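Long-range contacts in type 3 secretion system translocon protein SctE (Shigella flexneri, PDB 5WKQ), which forms, together with IpaC/SctB, a pore in the host cell membrane through which type III secretion effectors pass into the cytosol of target cells: residues A[42-47]-A[158-163]; A[49-54]-A[151-156]; A[78-83]-A[126-131]; A[88-93]-A[116-121]. All coordinates share one frame; numbering follows the deposited sequence.

Contact 1 (A[42-47]-A[158-163]); sequences QARQQK and AFSNTA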
loop_
_atom_site.group_PDB
_atom_site.type_symbol
_atom_site.label_atom_id
_atom_site.label_comp_id
_atom_site.label_asym_id
_atom_site.label_seq_id
_atom_site.Cartn_x
_atom_site.Cartn_y
_atom_site.Cartn_z
ATOM N N GLN A 42 27.588 -10.578 -10.432
ATOM C CA GLN A 42 26.578 -11.632 -10.344
ATOM C C GLN A 42 25.764 -11.511 -9.066
ATOM O O GLN A 42 24.545 -11.709 -9.086
ATOM C CB GLN A 42 27.217 -13.021 -10.438
ATOM C CG GLN A 42 27.648 -13.368 -11.843
ATOM N N ALA A 43 26.405 -11.177 -7.942
ATOM C CA ALA A 43 25.655 -11.012 -6.698
ATOM C C ALA A 43 24.663 -9.851 -6.789
ATOM O O ALA A 43 23.531 -9.965 -6.303
ATOM C CB ALA A 43 26.602 -10.817 -5.518
ATOM N N ARG A 44 25.056 -8.721 -7.407
ATOM C CA ARG A 44 24.131 -7.595 -7.494
ATOM C C ARG A 44 22.966 -7.896 -8.429
ATOM O O ARG A 44 21.831 -7.459 -8.179
ATOM C CB ARG A 44 24.825 -6.325 -7.975
ATOM C CG ARG A 44 25.705 -5.723 -6.964
ATOM C CD ARG A 44 26.335 -4.421 -7.446
ATOM N NE ARG A 44 26.953 -3.783 -6.287
ATOM C CZ ARG A 44 26.301 -3.023 -5.402
ATOM N NH1 ARG A 44 24.994 -2.754 -5.535
ATOM N NH2 ARG A 44 26.962 -2.536 -4.369
ATOM N N GLN A 45 23.237 -8.578 -9.542
ATOM C CA GLN A 45 22.151 -8.936 -10.442
ATOM C C GLN A 45 21.120 -9.764 -9.692
ATOM O O GLN A 45 19.910 -9.536 -9.825
ATOM C CB GLN A 45 22.690 -9.676 -11.668
ATOM C CG GLN A 45 21.618 -10.224 -12.619
ATOM N N GLN A 46 21.583 -10.691 -8.852
ATOM C CA GLN A 46 20.653 -11.552 -8.137
ATOM C C GLN A 46 19.815 -10.754 -7.144
ATOM O O GLN A 46 18.614 -10.989 -7.021
ATOM C CB GLN A 46 21.407 -12.666 -7.422
ATOM C CG GLN A 46 20.538 -13.858 -7.105
ATOM C CD GLN A 46 19.989 -14.491 -8.378
ATOM O OE1 GLN A 46 18.775 -14.595 -8.559
ATOM N NE2 GLN A 46 20.894 -14.885 -9.286
ATOM N N LYS A 47 20.441 -9.819 -6.413
ATOM C CA LYS A 47 19.696 -8.980 -5.496
ATOM C C LYS A 47 18.710 -8.096 -6.242
ATOM O O LYS A 47 17.582 -7.885 -5.770
ATOM C CB LYS A 47 20.628 -8.111 -4.644
ATOM C CG LYS A 47 19.891 -7.164 -3.641
ATOM C CD LYS A 47 19.235 -7.902 -2.446
ATOM C CE LYS A 47 18.172 -7.037 -1.733
ATOM N NZ LYS A 47 17.955 -7.357 -0.279
ATOM N N ALA A 158 21.360 -1.897 2.779
ATOM C CA ALA A 158 22.323 -2.634 3.598
ATOM C C ALA A 158 23.210 -3.500 2.733
ATOM O O ALA A 158 24.444 -3.493 2.874
ATOM C CB ALA A 158 21.609 -3.489 4.649
ATOM N N PHE A 159 22.601 -4.282 1.828
ATOM C CA PHE A 159 23.396 -5.108 0.923
ATOM C C PHE A 159 24.307 -4.243 0.064
ATOM O O PHE A 159 25.509 -4.510 -0.061
ATOM C CB PHE A 159 22.498 -5.960 0.014
ATOM C CG PHE A 159 23.188 -6.403 -1.231
ATOM C CD1 PHE A 159 23.097 -5.652 -2.396
ATOM C CD2 PHE A 159 23.992 -7.527 -1.223
ATOM C CE1 PHE A 159 23.772 -6.033 -3.557
ATOM C CE2 PHE A 159 24.681 -7.921 -2.377
ATOM C CZ PHE A 159 24.573 -7.168 -3.549
ATOM N N SER A 160 23.737 -3.214 -0.564
ATOM C CA SER A 160 24.466 -2.462 -1.579
ATOM C C SER A 160 25.675 -1.752 -0.993
ATOM O O SER A 160 26.714 -1.632 -1.666
ATOM C CB SER A 160 23.547 -1.447 -2.254
ATOM O OG SER A 160 24.223 -0.777 -3.301
ATOM N N ASN A 161 25.590 -1.308 0.254
ATOM C CA ASN A 161 26.701 -0.583 0.862
ATOM C C ASN A 161 27.755 -1.474 1.511
ATOM O O ASN A 161 28.782 -0.946 1.962
ATOM C CB ASN A 161 26.175 0.413 1.906
ATOM C CG ASN A 161 25.357 1.512 1.278
ATOM O OD1 ASN A 161 25.649 1.943 0.158
ATOM N ND2 ASN A 161 24.325 1.967 1.978
ATOM N N THR A 162 27.550 -2.799 1.559
ATOM C CA THR A 162 28.561 -3.697 2.115
ATOM C C THR A 162 28.916 -4.843 1.176
ATOM O O THR A 162 29.574 -5.797 1.602
ATOM C CB THR A 162 28.115 -4.276 3.465
ATOM O OG1 THR A 162 26.944 -5.097 3.284
ATOM C CG2 THR A 162 27.832 -3.145 4.466
ATOM N N ALA A 163 28.577 -4.742 -0.106
ATOM C CA ALA A 163 28.728 -5.864 -1.025
ATOM C C ALA A 163 30.170 -6.135 -1.469
ATOM O O ALA A 163 30.416 -7.194 -2.058
ATOM C CB ALA A 163 27.847 -5.633 -2.254
#

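Contact 2 (A[49-54]-A[151-156]); sequences LEFSDK and KEIDSF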
loop_
_atom_site.group_PDB
_atom_site.type_symbol
_atom_site.label_atom_id
_atom_site.label_comp_id
_atom_site.label_asym_id
_atom_site.label_seq_id
_atom_site.Cartn_x
_atom_site.Cartn_y
_atom_site.Cartn_z
ATOM N N LEU A 49 17.140 -8.796 -8.982
ATOM C CA LEU A 49 16.010 -9.631 -9.381
ATOM C C LEU A 49 15.079 -9.901 -8.210
ATOM O O LEU A 49 13.855 -9.872 -8.367
ATOM C CB LEU A 49 16.511 -10.956 -9.954
ATOM C CG LEU A 49 17.093 -10.926 -11.360
ATOM C CD1 LEU A 49 17.604 -12.317 -11.683
ATOM C CD2 LEU A 49 16.035 -10.447 -12.360
ATOM N N GLU A 50 15.643 -10.211 -7.038
ATOM C CA GLU A 50 14.812 -10.426 -5.857
ATOM C C GLU A 50 14.096 -9.151 -5.471
ATOM O O GLU A 50 12.904 -9.174 -5.116
ATOM C CB GLU A 50 15.669 -10.933 -4.703
ATOM C CG GLU A 50 16.272 -12.314 -5.006
ATOM C CD GLU A 50 17.359 -12.735 -4.031
ATOM O OE1 GLU A 50 17.514 -12.068 -2.981
ATOM O OE2 GLU A 50 18.064 -13.735 -4.331
ATOM N N PHE A 51 14.793 -8.016 -5.564
ATOM C CA PHE A 51 14.178 -6.743 -5.205
ATOM C C PHE A 51 13.016 -6.439 -6.141
ATOM O O PHE A 51 11.918 -6.074 -5.705
ATOM C CB PHE A 51 15.234 -5.619 -5.235
ATOM C CG PHE A 51 14.719 -4.281 -4.780
ATOM C CD1 PHE A 51 14.513 -4.022 -3.445
ATOM C CD2 PHE A 51 14.435 -3.285 -5.701
ATOM C CE1 PHE A 51 13.990 -2.780 -3.036
ATOM C CE2 PHE A 51 13.919 -2.063 -5.307
ATOM C CZ PHE A 51 13.712 -1.799 -3.979
ATOM N N SER A 52 13.249 -6.577 -7.438
ATOM C CA SER A 52 12.209 -6.247 -8.400
ATOM C C SER A 52 10.956 -7.104 -8.180
ATOM O O SER A 52 9.835 -6.585 -8.187
ATOM C CB SER A 52 12.802 -6.397 -9.800
ATOM O OG SER A 52 11.816 -6.604 -10.779
ATOM N N ASP A 53 11.122 -8.411 -7.931
ATOM C CA ASP A 53 9.952 -9.260 -7.699
ATOM C C ASP A 53 9.222 -8.887 -6.397
ATOM O O ASP A 53 7.983 -8.876 -6.359
ATOM C CB ASP A 53 10.356 -10.738 -7.695
ATOM C CG ASP A 53 9.191 -11.649 -7.421
ATOM O OD1 ASP A 53 8.344 -11.804 -8.335
ATOM O OD2 ASP A 53 9.107 -12.169 -6.285
ATOM N N LYS A 54 9.956 -8.587 -5.323
ATOM C CA LYS A 54 9.314 -8.217 -4.062
ATOM C C LYS A 54 8.503 -6.937 -4.189
ATOM O O LYS A 54 7.428 -6.809 -3.584
ATOM C CB LYS A 54 10.357 -8.053 -2.973
ATOM C CG LYS A 54 10.811 -9.367 -2.440
ATOM C CD LYS A 54 11.978 -9.197 -1.474
ATOM C CE LYS A 54 12.412 -10.566 -0.890
ATOM N NZ LYS A 54 13.737 -10.454 -0.180
ATOM N N LYS A 151 11.175 -1.463 4.897
ATOM C CA LYS A 151 12.111 -2.521 5.288
ATOM C C LYS A 151 12.836 -3.087 4.078
ATOM O O LYS A 151 14.033 -3.392 4.155
ATOM C CB LYS A 151 11.396 -3.662 6.025
ATOM N N GLU A 152 12.143 -3.234 2.942
ATOM C CA GLU A 152 12.833 -3.798 1.774
ATOM C C GLU A 152 13.863 -2.827 1.222
ATOM O O GLU A 152 14.914 -3.249 0.733
ATOM C CB GLU A 152 11.846 -4.203 0.677
ATOM C CG GLU A 152 11.040 -5.455 1.016
ATOM C CD GLU A 152 11.928 -6.676 1.111
ATOM O OE1 GLU A 152 12.951 -6.692 0.410
ATOM O OE2 GLU A 152 11.609 -7.598 1.891
ATOM N N ILE A 153 13.575 -1.517 1.271
ATOM C CA ILE A 153 14.542 -0.512 0.827
ATOM C C ILE A 153 15.761 -0.493 1.752
ATOM O O ILE A 153 16.903 -0.388 1.288
ATOM C CB ILE A 153 13.901 0.890 0.753
ATOM C CG1 ILE A 153 12.623 0.935 -0.109
ATOM C CG2 ILE A 153 14.938 1.929 0.241
ATOM C CD1 ILE A 153 12.862 0.981 -1.585
ATOM N N ASP A 154 15.530 -0.539 3.078
ATOM C CA ASP A 154 16.638 -0.614 4.031
ATOM C C ASP A 154 17.439 -1.888 3.825
ATOM O O ASP A 154 18.674 -1.879 3.920
ATOM C CB ASP A 154 16.121 -0.540 5.477
ATOM C CG ASP A 154 15.579 0.840 5.830
ATOM O OD1 ASP A 154 15.949 1.803 5.133
ATOM O OD2 ASP A 154 14.725 0.954 6.743
ATOM N N SER A 155 16.749 -2.995 3.512
ATOM C CA SER A 155 17.448 -4.249 3.242
ATOM C C SER A 155 18.340 -4.144 2.007
ATOM O O SER A 155 19.479 -4.638 2.011
ATOM C CB SER A 155 16.445 -5.393 3.098
ATOM O OG SER A 155 17.164 -6.578 2.760
ATOM N N PHE A 156 17.851 -3.514 0.932
ATOM C CA PHE A 156 18.656 -3.381 -0.286
ATOM C C PHE A 156 19.861 -2.486 -0.041
ATOM O O PHE A 156 20.965 -2.777 -0.505
ATOM C CB PHE A 156 17.805 -2.800 -1.427
ATOM C CG PHE A 156 18.519 -2.716 -2.767
ATOM C CD1 PHE A 156 19.396 -1.695 -3.052
ATOM C CD2 PHE A 156 18.307 -3.685 -3.736
ATOM C CE1 PHE A 156 20.053 -1.634 -4.282
ATOM C CE2 PHE A 156 18.969 -3.633 -4.973
ATOM C CZ PHE A 156 19.825 -2.619 -5.245
#

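Contact 3 (A[78-83]-A[126-131]); sequences NADSKI and KDRTLI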
loop_
_atom_site.group_PDB
_atom_site.type_symbol
_atom_site.label_atom_id
_atom_site.label_comp_id
_atom_site.label_asym_id
_atom_site.label_seq_id
_atom_site.Cartn_x
_atom_site.Cartn_y
_atom_site.Cartn_z
ATOM N N ASN A 78 -22.555 6.712 0.706
ATOM C CA ASN A 78 -23.984 6.455 0.582
ATOM C C ASN A 78 -24.651 6.388 1.948
ATOM O O ASN A 78 -25.801 6.817 2.091
ATOM C CB ASN A 78 -24.228 5.169 -0.204
ATOM C CG ASN A 78 -23.760 5.271 -1.646
ATOM O OD1 ASN A 78 -23.630 6.365 -2.196
ATOM N ND2 ASN A 78 -23.500 4.120 -2.265
ATOM N N ALA A 79 -23.935 5.895 2.961
ATOM C CA ALA A 79 -24.453 5.893 4.322
ATOM C C ALA A 79 -24.598 7.317 4.844
ATOM O O ALA A 79 -25.630 7.653 5.449
ATOM C CB ALA A 79 -23.546 5.067 5.241
ATOM N N ASP A 80 -23.604 8.177 4.570
ATOM C CA ASP A 80 -23.652 9.560 5.041
ATOM C C ASP A 80 -24.843 10.315 4.443
ATOM O O ASP A 80 -25.507 11.105 5.131
ATOM C CB ASP A 80 -22.359 10.322 4.682
ATOM C CG ASP A 80 -21.127 9.918 5.534
ATOM O OD1 ASP A 80 -21.263 9.344 6.634
ATOM O OD2 ASP A 80 -19.990 10.205 5.089
ATOM N N SER A 81 -25.072 10.127 3.143
ATOM C CA SER A 81 -26.184 10.737 2.434
ATOM C C SER A 81 -27.532 10.259 2.970
ATOM O O SER A 81 -28.436 11.063 3.184
ATOM C CB SER A 81 -26.063 10.407 0.939
ATOM O OG SER A 81 -25.410 11.444 0.255
ATOM N N LYS A 82 -27.687 8.938 3.142
ATOM C CA LYS A 82 -28.933 8.364 3.645
ATOM C C LYS A 82 -29.267 8.941 5.004
ATOM O O LYS A 82 -30.416 9.297 5.278
ATOM C CB LYS A 82 -28.780 6.848 3.757
ATOM C CG LYS A 82 -30.040 5.976 4.053
ATOM C CD LYS A 82 -29.580 4.466 4.129
ATOM C CE LYS A 82 -30.315 3.515 3.202
ATOM N NZ LYS A 82 -31.507 2.982 3.905
ATOM N N ILE A 83 -28.254 9.044 5.861
ATOM C CA ILE A 83 -28.435 9.523 7.219
ATOM C C ILE A 83 -28.823 10.998 7.219
ATOM O O ILE A 83 -29.739 11.408 7.943
ATOM C CB ILE A 83 -27.150 9.267 8.031
ATOM C CG1 ILE A 83 -27.025 7.780 8.359
ATOM C CG2 ILE A 83 -27.111 10.123 9.289
ATOM C CD1 ILE A 83 -25.649 7.385 8.967
ATOM N N LYS A 126 -25.732 2.671 12.710
ATOM C CA LYS A 126 -24.938 1.495 13.051
ATOM C C LYS A 126 -24.151 1.003 11.844
ATOM O O LYS A 126 -22.994 0.592 11.978
ATOM C CB LYS A 126 -25.841 0.397 13.617
ATOM C CG LYS A 126 -26.298 0.702 15.067
ATOM C CD LYS A 126 -27.147 -0.413 15.690
ATOM N N ASP A 127 -24.744 1.068 10.650
ATOM C CA ASP A 127 -24.005 0.709 9.444
ATOM C C ASP A 127 -22.832 1.662 9.214
ATOM O O ASP A 127 -21.702 1.226 8.972
ATOM C CB ASP A 127 -24.942 0.693 8.234
ATOM C CG ASP A 127 -24.327 -0.015 7.020
ATOM O OD1 ASP A 127 -23.631 -1.043 7.207
ATOM O OD2 ASP A 127 -24.542 0.454 5.883
ATOM N N ARG A 128 -23.076 2.972 9.275
ATOM C CA ARG A 128 -21.982 3.924 9.096
ATOM C C ARG A 128 -20.835 3.570 10.017
ATOM O O ARG A 128 -19.664 3.561 9.621
ATOM C CB ARG A 128 -22.459 5.357 9.375
ATOM C CG ARG A 128 -21.351 6.432 9.412
ATOM C CD ARG A 128 -21.927 7.830 9.811
ATOM N NE ARG A 128 -22.246 7.930 11.239
ATOM C CZ ARG A 128 -23.038 8.873 11.772
ATOM N NH1 ARG A 128 -23.609 9.795 10.992
ATOM N NH2 ARG A 128 -23.275 8.901 13.089
ATOM N N THR A 129 -21.158 3.236 11.249
ATOM C CA THR A 129 -20.110 2.941 12.200
ATOM C C THR A 129 -19.301 1.726 11.766
ATOM O O THR A 129 -18.073 1.736 11.870
ATOM C CB THR A 129 -20.722 2.760 13.576
ATOM O OG1 THR A 129 -21.234 4.028 14.003
ATOM C CG2 THR A 129 -19.673 2.274 14.550
ATOM N N LEU A 130 -19.966 0.687 11.245
ATOM C CA LEU A 130 -19.247 -0.486 10.746
ATOM C C LEU A 130 -18.308 -0.118 9.603
ATOM O O LEU A 130 -17.174 -0.600 9.538
ATOM C CB LEU A 130 -20.211 -1.566 10.244
ATOM C CG LEU A 130 -21.155 -2.314 11.174
ATOM C CD1 LEU A 130 -21.814 -3.471 10.406
ATOM C CD2 LEU A 130 -20.406 -2.797 12.400
ATOM N N ILE A 131 -18.808 0.671 8.642
ATOM C CA ILE A 131 -18.013 1.042 7.473
ATOM C C ILE A 131 -16.808 1.850 7.897
ATOM O O ILE A 131 -15.677 1.627 7.425
ATOM C CB ILE A 131 -18.891 1.821 6.477
ATOM C CG1 ILE A 131 -20.038 0.927 5.997
ATOM C CG2 ILE A 131 -18.055 2.346 5.339
ATOM C CD1 ILE A 131 -21.236 1.706 5.432
HETATM O O HOH W 1 -22.569 10.715 8.716
#

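Contact 4 (A[88-93]-A[116-121]); sequences NKINQI and QLTIKK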
loop_
_atom_site.group_PDB
_atom_site.type_symbol
_atom_site.label_atom_id
_atom_site.label_comp_id
_atom_site.label_asym_id
_atom_site.label_seq_id
_atom_site.Cartn_x
_atom_site.Cartn_y
_atom_site.Cartn_z
ATOM N N ASN A 88 -32.968 14.912 8.044
ATOM C CA ASN A 88 -33.666 16.056 7.483
ATOM C C ASN A 88 -35.175 15.834 7.514
ATOM O O ASN A 88 -35.913 16.747 7.877
ATOM C CB ASN A 88 -33.210 16.352 6.046
ATOM C CG ASN A 88 -33.898 17.600 5.451
ATOM O OD1 ASN A 88 -33.992 18.647 6.107
ATOM N ND2 ASN A 88 -34.400 17.480 4.226
ATOM N N LYS A 89 -35.650 14.634 7.147
ATOM C CA LYS A 89 -37.097 14.405 7.137
ATOM C C LYS A 89 -37.649 14.369 8.555
ATOM O O LYS A 89 -38.784 14.813 8.797
ATOM C CB LYS A 89 -37.442 13.103 6.403
ATOM C CG LYS A 89 -37.239 13.186 4.903
ATOM C CD LYS A 89 -37.160 11.773 4.294
ATOM C CE LYS A 89 -36.861 11.778 2.790
ATOM N NZ LYS A 89 -36.556 10.407 2.252
ATOM N N ILE A 90 -36.859 13.847 9.495
ATOM C CA ILE A 90 -37.284 13.771 10.890
ATOM C C ILE A 90 -37.385 15.172 11.498
ATOM O O ILE A 90 -38.341 15.474 12.221
ATOM C CB ILE A 90 -36.319 12.863 11.676
ATOM C CG1 ILE A 90 -36.567 11.393 11.327
ATOM C CG2 ILE A 90 -36.449 13.056 13.181
ATOM C CD1 ILE A 90 -35.501 10.458 11.856
ATOM N N ASN A 91 -36.410 16.043 11.215
ATOM C CA ASN A 91 -36.489 17.414 11.708
ATOM C C ASN A 91 -37.731 18.109 11.168
ATOM O O ASN A 91 -38.337 18.943 11.851
ATOM C CB ASN A 91 -35.261 18.232 11.292
ATOM C CG ASN A 91 -33.975 17.879 12.068
ATOM O OD1 ASN A 91 -33.990 17.383 13.204
ATOM N ND2 ASN A 91 -32.841 18.180 11.440
ATOM N N GLN A 92 -38.090 17.822 9.916
ATOM C CA GLN A 92 -39.250 18.479 9.335
ATOM C C GLN A 92 -40.553 17.966 9.955
ATOM O O GLN A 92 -41.448 18.755 10.262
ATOM C CB GLN A 92 -39.217 18.294 7.827
ATOM C CG GLN A 92 -38.237 19.257 7.161
ATOM C CD GLN A 92 -37.922 18.893 5.711
ATOM O OE1 GLN A 92 -37.403 17.817 5.429
ATOM N NE2 GLN A 92 -38.224 19.800 4.797
ATOM N N ILE A 93 -40.667 16.654 10.159
ATOM C CA ILE A 93 -41.837 16.100 10.827
ATOM C C ILE A 93 -41.972 16.690 12.224
ATOM O O ILE A 93 -43.089 16.910 12.711
ATOM C CB ILE A 93 -41.734 14.559 10.887
ATOM C CG1 ILE A 93 -41.754 13.924 9.482
ATOM C CG2 ILE A 93 -42.837 13.971 11.823
ATOM C CD1 ILE A 93 -43.086 13.852 8.808
ATOM N N GLN A 116 -41.057 5.486 12.221
ATOM C CA GLN A 116 -40.512 4.585 11.203
ATOM C C GLN A 116 -39.216 5.123 10.609
ATOM O O GLN A 116 -38.310 4.344 10.270
ATOM C CB GLN A 116 -41.561 4.345 10.118
ATOM C CG GLN A 116 -42.673 3.402 10.570
ATOM C CD GLN A 116 -43.949 3.597 9.786
ATOM O OE1 GLN A 116 -44.070 4.540 8.996
ATOM N NE2 GLN A 116 -44.921 2.713 10.008
ATOM N N LEU A 117 -39.114 6.447 10.460
ATOM C CA LEU A 117 -37.869 7.068 10.014
ATOM C C LEU A 117 -36.758 6.872 11.036
ATOM O O LEU A 117 -35.608 6.604 10.672
ATOM C CB LEU A 117 -38.092 8.560 9.776
ATOM C CG LEU A 117 -39.113 8.958 8.716
ATOM C CD1 LEU A 117 -39.402 10.439 8.833
ATOM C CD2 LEU A 117 -38.569 8.604 7.337
ATOM N N THR A 118 -37.075 7.012 12.325
ATOM C CA THR A 118 -36.031 6.918 13.341
ATOM C C THR A 118 -35.475 5.498 13.419
ATOM O O THR A 118 -34.266 5.303 13.556
ATOM C CB THR A 118 -36.585 7.402 14.675
ATOM O OG1 THR A 118 -36.960 8.778 14.535
ATOM C CG2 THR A 118 -35.573 7.271 15.779
ATOM N N ILE A 119 -36.327 4.493 13.243
ATOM C CA ILE A 119 -35.847 3.115 13.167
ATOM C C ILE A 119 -34.868 2.948 12.000
ATOM O O ILE A 119 -33.807 2.327 12.143
ATOM C CB ILE A 119 -37.052 2.155 13.063
ATOM C CG1 ILE A 119 -37.803 2.105 14.406
ATOM C CG2 ILE A 119 -36.593 0.774 12.624
ATOM C CD1 ILE A 119 -39.177 1.411 14.324
ATOM N N LYS A 120 -35.187 3.532 10.840
ATOM C CA LYS A 120 -34.287 3.444 9.694
ATOM C C LYS A 120 -32.993 4.203 9.952
ATOM O O LYS A 120 -31.908 3.756 9.570
ATOM C CB LYS A 120 -34.953 4.005 8.435
ATOM C CG LYS A 120 -36.115 3.192 7.868
ATOM C CD LYS A 120 -36.803 3.957 6.729
ATOM C CE LYS A 120 -38.081 3.282 6.262
ATOM N NZ LYS A 120 -37.801 2.054 5.480
ATOM N N LYS A 121 -33.089 5.374 10.572
ATOM C CA LYS A 121 -31.880 6.138 10.830
ATOM C C LYS A 121 -30.993 5.426 11.838
ATOM O O LYS A 121 -29.777 5.412 11.681
ATOM C CB LYS A 121 -32.232 7.544 11.316
ATOM C CG LYS A 121 -31.042 8.372 11.849
ATOM C CD LYS A 121 -31.537 9.668 12.443
ATOM C CE LYS A 121 -31.061 9.885 13.876
ATOM N NZ LYS A 121 -31.372 8.739 14.773
#

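Contact 1 (A[42-47]-A[158-163])
Phe159 is the apolar centre of this contact, with Lys47 of the neighbouring helix over a face of its ring and Arg44 at the edge. With its CG anti to the backbone N (chi1 158°), the ring reaches across the interface. Lys47 CB is 4.2 Å from the Phe159 ring centroid, a CH-pi contact, and the two side chains run past each other in opposite directions, Lys47 CG lying beside Phe159 CD1. Arg44 uses its chain twice. Its CG meets the ring edge, 3.9 Å from Phe159 CZ, and farther out Phe159 CE1 lies over one face of the guanidinium group, steeply inclined to the ring. Ser160 then receives the end of the arginine. NH1 of Arg44 donates to Ser160 OG at 3.1 Å, with the hydroxyl oxygen in the guanidinium plane and a fairly straight bond (160°). NH2 of Arg44 reaches Ser160 O at 2.9 Å along a carbonyl lone pair, in a more bent bond (134°). The same carbonyl also accepts from Gln167. Ala163 closes the row, its CB toward the rim of the opposite face of Phe159 and 3.9 Å from Arg44 NH2. The two segments run nearly antiparallel as neighbouring arms of a long helical hairpin, helices 28-99 and 106-162.

Contact 2 (A[49-54]-A[151-156])
Phe51 and Phe156 both carry CG anti to the backbone N (chi1 -176° in each), and from facing helices this brings the two rings into the same gap. They meet as an edge-to-face pair in which the edge of Phe156 is directed at the face of Phe51. The centroids are 5.0 Å apart and the planes are inclined by 57°, well short of a perpendicular T. The approach is also displaced from the middle of the receiving ring, with Phe156 CD2 3.8 Å from Phe51 CG. Around the rim of Phe51 the neighbours are different in kind. Ile153 turns its delta methyl into the ring plane, placing CD1 3.8 Å from Phe51 CZ, and the Glu152 carbonyl oxygen lies at the same edge, 3.9 Å from Phe51 CE1. That oxygen already accepts the helical hydrogen bond from Phe156 N.

Beside the aromatic pair, the extended chain of Lys54 crosses the folded chain of Glu152 at roughly a right angle. The bend at chi2 of Glu152 (-65°) sets its carboxylate against the lysine methylenes, with OE1 of Glu152 3.3 Å from Lys54 CD. The salt bridge itself is long, 3.9 Å from Lys54 NZ to Glu152 OE1, so the charge attraction is probably modest on this surface. Phe156 additionally rests on Lys47 and Asn48 of helix 28-99. Apolar side chains meeting between the helices, with an opposite-charge pair at the flank, are consistent with an antiparallel coiled coil within one chain, as inferred for this region.

Contact 3 (A[78-83]-A[126-131])
Ala79 and Arg128 bring the two arms of an antiparallel helical hairpin, probably a coiled coil, close together: their CA atoms are only 5.7 Å apart, and the axes of segments 78-83 and 126-131 pass at 9.5 Å. The small alanine side chain permits this approach. Its CB lies 4.3 Å from Arg128 CB and 4.1 Å from Ile131 CD1; Ala79 and Ile131 are buried here, one turn from Ile83. There the delta methyl fills the angle of the arginine chain, with Ile83 CD1 3.8 Å from both Arg128 CB and Arg128 NH1. The arginine leaves its helix with CG anti to the backbone N and then bends at chi3 (75°), so that its aliphatic part wraps round the methyl before the guanidinium group turns toward the surface. Farther out, Ile131 packs on Gln72, Lys75 and Leu76, while Ile83 is backed by Ala124 and Val125 across the interface, which extends the core along the hairpin in both directions. At the margin, Asp80 crosses Arg128 almost at a right angle and their charged groups do not touch. A water molecule joins them instead, donating to Asp80 OD1 at 2.8 Å and accepting from Arg128 NH1 at 2.7 Å.

Contact 4 (A[88-93]-A[116-121])
Ile90 and Leu117 face each other with CA atoms 6.8 Å apart, where two helical segments run antiparallel at 153° with their axes 10.0 Å apart at closest approach. Their side chains slide past one another in opposite directions. The tightest apolar approach is 3.6 Å, between Ile90 CG1 and Leu117 CB. Ile90 has CG1 anti to its own carbonyl carbon (chi1 -74°) and an extended end, which carries CD1 beyond Leu117 to Thr118. There the methyl lies 3.5 Å from Thr118 OG1, a van der Waals contact; the hydroxyl itself bonds to the Glu114 carbonyl of its own helix. This meshing is consistent with the core of the inferred antiparallel coiled coil, and here it lies toward the turn linking helices 28-99 and 106-162. Leu117 in turn reaches back to the other helix: its CD1 is 4.1 Å from Lys89 CB and 4.3 Å from Ile93 CG1, and the leucine also rests on Leu86. The long chain of Lys89 then departs from the interface and ends in a salt bridge with Asp85. Lys121 adds only its aliphatic part to Ile90, with CD 4.1 Å from Ile90 CD1, and its side chain also touches Leu86 and Glu87.

All four contacts join the same two helices, 28-99 and 106-162, a hairpin from the N-terminal half of the longer translocon protein, whose pore-forming function belongs to the whole. They are nested along the chain from contact 1, nearest the open end, to contact 4, nearest the turn. Contacts 1 and 2 adjoin, with centres about 11 Å apart: Lys47 CG lies 3.8 Å from Phe156 CD2, and Lys47 NZ makes a weak hydrogen bond to Ser155 OG. Contacts 3 and 4 are close, centres about 15 Å and nearest atoms about 5 Å apart, but do not touch. Roughly 40 Å separates the centres of contacts 2 and 3. Phenylalanines near the open end give way to aliphatic packing towards the turn.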